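PDB 4H51: aspartate aminotransferase from Leishmania major, which probably transfers the amino group of L-aspartate to 2-oxoglutarate as a homodimer, using pyridoxal 5'-phosphate as cofactor. Local coordinates for residues 306-309 with 310-314; 88-91 with 92-95. All coordinates share one frame; numbering follows the deposited sequence.

Contact 1 of 2, residues 306-309 with 310-314; sequences PAHG and ARLAH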
loop_
_atom_site.group_PDB
_atom_site.type_symbol
_atom_site.label_atom_id
_atom_site.label_comp_id
_atom_site.label_asym_id
_atom_site.label_seq_id
_atom_site.Cartn_x
_atom_site.Cartn_y
_atom_site.Cartn_z
ATOM N N PRO B 306 5.276 -3.354 -1.629
ATOM C CA PRO B 306 5.922 -3.456 -2.937
ATOM C C PRO B 306 7.461 -3.400 -2.823
ATOM O O PRO B 306 8.002 -2.584 -2.082
ATOM C CB PRO B 306 5.366 -2.267 -3.739
ATOM C CG PRO B 306 4.982 -1.265 -2.684
ATOM C CD PRO B 306 4.593 -2.056 -1.444
ATOM N N ALA B 307 8.116 -4.248 -3.590
ATOM C CA ALA B 307 9.558 -4.447 -3.412
ATOM C C ALA B 307 10.426 -3.517 -4.234
ATOM O O ALA B 307 11.530 -3.189 -3.829
ATOM C CB ALA B 307 9.938 -5.894 -3.655
ATOM N N HIS B 308 9.959 -3.087 -5.402
ATOM C CA HIS B 308 10.869 -2.400 -6.325
ATOM C C HIS B 308 11.488 -1.149 -5.718
ATOM O O HIS B 308 12.717 -0.977 -5.788
ATOM C CB HIS B 308 10.158 -2.089 -7.621
ATOM C CG HIS B 308 11.067 -1.623 -8.716
ATOM N ND1 HIS B 308 12.028 -2.428 -9.259
ATOM C CD2 HIS B 308 11.139 -0.410 -9.388
ATOM C CE1 HIS B 308 12.691 -1.738 -10.196
ATOM N NE2 HIS B 308 12.133 -0.510 -10.287
ATOM N N GLY B 309 10.694 -0.265 -5.112
ATOM C CA GLY B 309 11.258 0.978 -4.528
ATOM C C GLY B 309 12.267 0.685 -3.399
ATOM O O GLY B 309 13.337 1.269 -3.327
ATOM N N ALA B 310 11.906 -0.273 -2.554
ATOM C CA ALA B 310 12.761 -0.713 -1.427
ATOM C C ALA B 310 14.076 -1.281 -1.954
ATOM O O ALA B 310 15.113 -1.015 -1.414
ATOM C CB ALA B 310 12.035 -1.750 -0.585
ATOM N N ARG B 311 14.006 -2.033 -3.021
ATOM C CA ARG B 311 15.230 -2.604 -3.607
ATOM C C ARG B 311 16.101 -1.525 -4.222
ATOM O O ARG B 311 17.325 -1.519 -4.020
ATOM C CB ARG B 311 14.872 -3.670 -4.620
ATOM C CG ARG B 311 14.339 -4.971 -4.014
ATOM C CD ARG B 311 14.356 -6.079 -5.085
ATOM N NE ARG B 311 13.459 -7.179 -4.740
ATOM C CZ ARG B 311 13.728 -8.114 -3.840
ATOM N NH1 ARG B 311 14.929 -8.178 -3.246
ATOM N NH2 ARG B 311 12.798 -9.023 -3.579
ATOM N N LEU B 312 15.500 -0.605 -4.985
ATOM C CA LEU B 312 16.264 0.515 -5.494
ATOM C C LEU B 312 16.961 1.301 -4.357
ATOM O O LEU B 312 18.169 1.581 -4.399
ATOM C CB LEU B 312 15.389 1.480 -6.311
ATOM C CG LEU B 312 14.871 1.031 -7.695
ATOM C CD1 LEU B 312 13.801 1.996 -8.226
ATOM C CD2 LEU B 312 16.034 0.868 -8.700
ATOM N N ALA B 313 16.183 1.663 -3.349
ATOM C CA ALA B 313 16.696 2.465 -2.233
ATOM C C ALA B 313 17.735 1.711 -1.453
ATOM O O ALA B 313 18.768 2.247 -1.032
ATOM C CB ALA B 313 15.565 2.868 -1.320
ATOM N N HIS B 314 17.498 0.429 -1.235
ATOM C CA HIS B 314 18.524 -0.355 -0.554
ATOM C C HIS B 314 19.868 -0.340 -1.262
ATOM O O HIS B 314 20.941 -0.164 -0.620
ATOM C CB HIS B 314 18.099 -1.805 -0.361
ATOM C CG HIS B 314 19.196 -2.621 0.243
ATOM N ND1 HIS B 314 19.906 -3.523 -0.464
ATOM C CD2 HIS B 314 19.809 -2.531 1.493
ATOM C CE1 HIS B 314 20.868 -4.045 0.314
ATOM N NE2 HIS B 314 20.807 -3.446 1.521
HETATM O O HOH W 1 8.585 0.154 -2.437
#
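Arg311 N donates to Ala307 O at 2.8 Å and closes a turn near the start of helix 307-318. Two more backbone bonds of the i to i+4 kind follow, Leu312 N to His308 O and Ala313 N to Gly309 O. A water bridges the loop residue Pro306 and the first turn. It can donate to Pro306 O, 2.8 Å away, though it has more acceptors in reach than protons. From Ala310 N it accepts only a weak bond.

The side chains meet by van der Waals contact. Leu312 covers one face of the His308 imidazole, with CG 4.1 Å above the plane and displaced toward the rim. Leu312 CD1 lies 3.6 Å from His308 NE2. The histidine CG is anti to the backbone N (chi1 -169°), which sends the ring forward along the helix to Leu312. Its NE2 is hydrogen-bonded to Glu71, and its ring stacks on His308 of the second subunit. On another side of the helix, the Arg311 chain runs extended from CG to NE. It passes back along the first turn, and Arg311 NE comes to 3.9 Å from Ala307 CB.

This first turn belongs to the dimer interface as well as to the core. Leu312 packs on helix 65-76, Ala310 and Ala313 rest on Phe92 of helix 90-101, and Pro306 and Ala310 reach strand 110-116.

Contact 2 of 2, residues 88-91 with 92-95; sequences GYQP and FIDE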
loop_
_atom_site.group_PDB
_atom_site.type_symbol
_atom_site.label_atom_id
_atom_site.label_comp_id
_atom_site.label_asym_id
_atom_site.label_seq_id
_atom_site.Cartn_x
_atom_site.Cartn_y
_atom_site.Cartn_z
ATOM N N GLY B 88 8.230 -6.377 5.228
ATOM C CA GLY B 88 8.995 -5.818 4.109
ATOM C C GLY B 88 10.431 -6.303 4.032
ATOM O O GLY B 88 10.802 -7.317 4.639
ATOM N N TYR B 89 11.221 -5.591 3.229
ATOM C CA TYR B 89 12.547 -6.042 2.843
ATOM C C TYR B 89 13.536 -5.556 3.910
ATOM O O TYR B 89 13.843 -4.357 3.979
ATOM C CB TYR B 89 12.922 -5.520 1.456
ATOM C CG TYR B 89 14.252 -6.033 0.896
ATOM C CD1 TYR B 89 14.550 -7.398 0.887
ATOM C CD2 TYR B 89 15.210 -5.150 0.407
ATOM C CE1 TYR B 89 15.759 -7.868 0.404
ATOM C CE2 TYR B 89 16.418 -5.609 -0.085
ATOM C CZ TYR B 89 16.689 -6.956 -0.079
ATOM O OH TYR B 89 17.890 -7.427 -0.580
ATOM N N GLN B 90 14.047 -6.488 4.714
ATOM C CA GLN B 90 14.829 -6.109 5.903
ATOM C C GLN B 90 16.084 -5.266 5.604
ATOM O O GLN B 90 16.356 -4.340 6.353
ATOM C CB GLN B 90 15.207 -7.325 6.766
ATOM C CG GLN B 90 15.485 -6.986 8.236
ATOM C CD GLN B 90 14.365 -6.234 8.920
ATOM O OE1 GLN B 90 13.205 -6.621 8.827
ATOM N NE2 GLN B 90 14.698 -5.160 9.606
ATOM N N PRO B 91 16.827 -5.577 4.514
ATOM C CA PRO B 91 17.997 -4.755 4.235
ATOM C C PRO B 91 17.626 -3.280 3.965
ATOM O O PRO B 91 18.316 -2.333 4.452
ATOM C CB PRO B 91 18.643 -5.454 3.028
ATOM C CG PRO B 91 18.279 -6.891 3.203
ATOM C CD PRO B 91 16.853 -6.834 3.729
ATOM N N PHE B 92 16.534 -3.068 3.243
ATOM C CA PHE B 92 16.035 -1.714 3.038
ATOM C C PHE B 92 15.719 -1.086 4.389
ATOM O O PHE B 92 16.163 0.028 4.708
ATOM C CB PHE B 92 14.760 -1.706 2.181
ATOM C CG PHE B 92 13.998 -0.417 2.260
ATOM C CD1 PHE B 92 14.552 0.737 1.740
ATOM C CD2 PHE B 92 12.775 -0.349 2.857
ATOM C CE1 PHE B 92 13.890 1.934 1.843
ATOM C CE2 PHE B 92 12.088 0.850 2.955
ATOM C CZ PHE B 92 12.648 1.990 2.435
ATOM N N ILE B 93 14.953 -1.793 5.193
ATOM C CA ILE B 93 14.504 -1.220 6.469
ATOM C C ILE B 93 15.700 -0.785 7.336
ATOM O O ILE B 93 15.708 0.332 7.867
ATOM C CB ILE B 93 13.637 -2.210 7.267
ATOM C CG1 ILE B 93 12.306 -2.535 6.533
ATOM C CG2 ILE B 93 13.378 -1.682 8.703
ATOM C CD1 ILE B 93 11.702 -3.836 7.021
ATOM N N ASP B 94 16.666 -1.678 7.478
ATOM C CA ASP B 94 17.873 -1.426 8.301
ATOM C C ASP B 94 18.665 -0.233 7.813
ATOM O O ASP B 94 19.036 0.649 8.619
ATOM C CB ASP B 94 18.766 -2.659 8.375
ATOM C CG ASP B 94 18.099 -3.813 9.125
ATOM O OD1 ASP B 94 17.045 -3.620 9.735
ATOM O OD2 ASP B 94 18.617 -4.934 9.068
ATOM N N GLU B 95 18.907 -0.171 6.507
ATOM C CA GLU B 95 19.641 0.964 5.941
ATOM C C GLU B 95 18.855 2.261 6.043
ATOM O O GLU B 95 19.454 3.350 6.288
ATOM C CB GLU B 95 20.044 0.727 4.480
ATOM C CG GLU B 95 21.063 -0.368 4.212
ATOM C CD GLU B 95 22.455 -0.112 4.764
ATOM O OE1 GLU B 95 22.782 1.023 5.167
ATOM O OE2 GLU B 95 23.228 -1.084 4.739
#
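Tyr89 and Phe92 meet at the start of helix 90-101, where Tyr89 holds the N-cap position. The tightly packed part rests on the buried Phe92 and Ile93. Phe92 turns its ring inward, against helix 307-318 and Phe263. Ile93 also points into the fold, toward Ala112 and Gln114 of strand 110-116. Ile93 CD1 lies 3.8 Å from Tyr89 O.

Tyr89 and Pro91, both partly exposed, form the margin of this part. Tyr89 CD2 lies 3.9 Å from Phe92 CB, and the two side chains cross at a slant. Pro91 closes over the tyrosine: Pro91 CD sits 3.6 Å above the plane of the Tyr89 ring, over its centre. With chi1 at -175°, the ring of Tyr89 lies beside its own carbonyl carbon, under that proline carbon. The same ring makes a cation-pi contact with Arg311.

The backbone closes the first turn with Ile93 N to Tyr89 O at 3.0 Å. Asp94 N to Gln90 O and Glu95 N to Pro91 O continue the pattern.

The solvent side is looser and polar. Gln90 is exposed and bends at chi2 (54°), which carries its amide forward to Asp94. Gln90 NE2 donates to Asp94 OD1 at 2.8 Å. The carboxylate oxygen lies close to the amide plane of Gln90, but the donor comes from above the carboxylate plane, 35° out of it. The other amide atom, Gln90 OE1, lies 3.6 Å from Ile93 CD1, at the border of the apolar part.

Asp94, in the second turn, may gain modestly from the helix N-terminal end. The bond from Gln90 would be expected to favour the ionised carboxylate slightly and to limit the rotation of the Gln90 amide.

From the N terminus, contact 2 comes first, where the chain leaves a loop and turns into helix 90-101. Contact 1 follows more than 200 residues later, at the start of helix 307-318. They are in series and neither encloses the other. Each closes only the first turn of its own helix. In space their centres are about 9 Å apart, and the two helix starts touch directly. His314 NE2 packs 3.3 Å from Pro91 CB, and His314 CD2 lies 3.7 Å from Glu95 CG. Both helices also reach strand 110-116, one of the two outermost strands of the large sheet within this chain. Contact 1 alone extends this cluster to the second subunit.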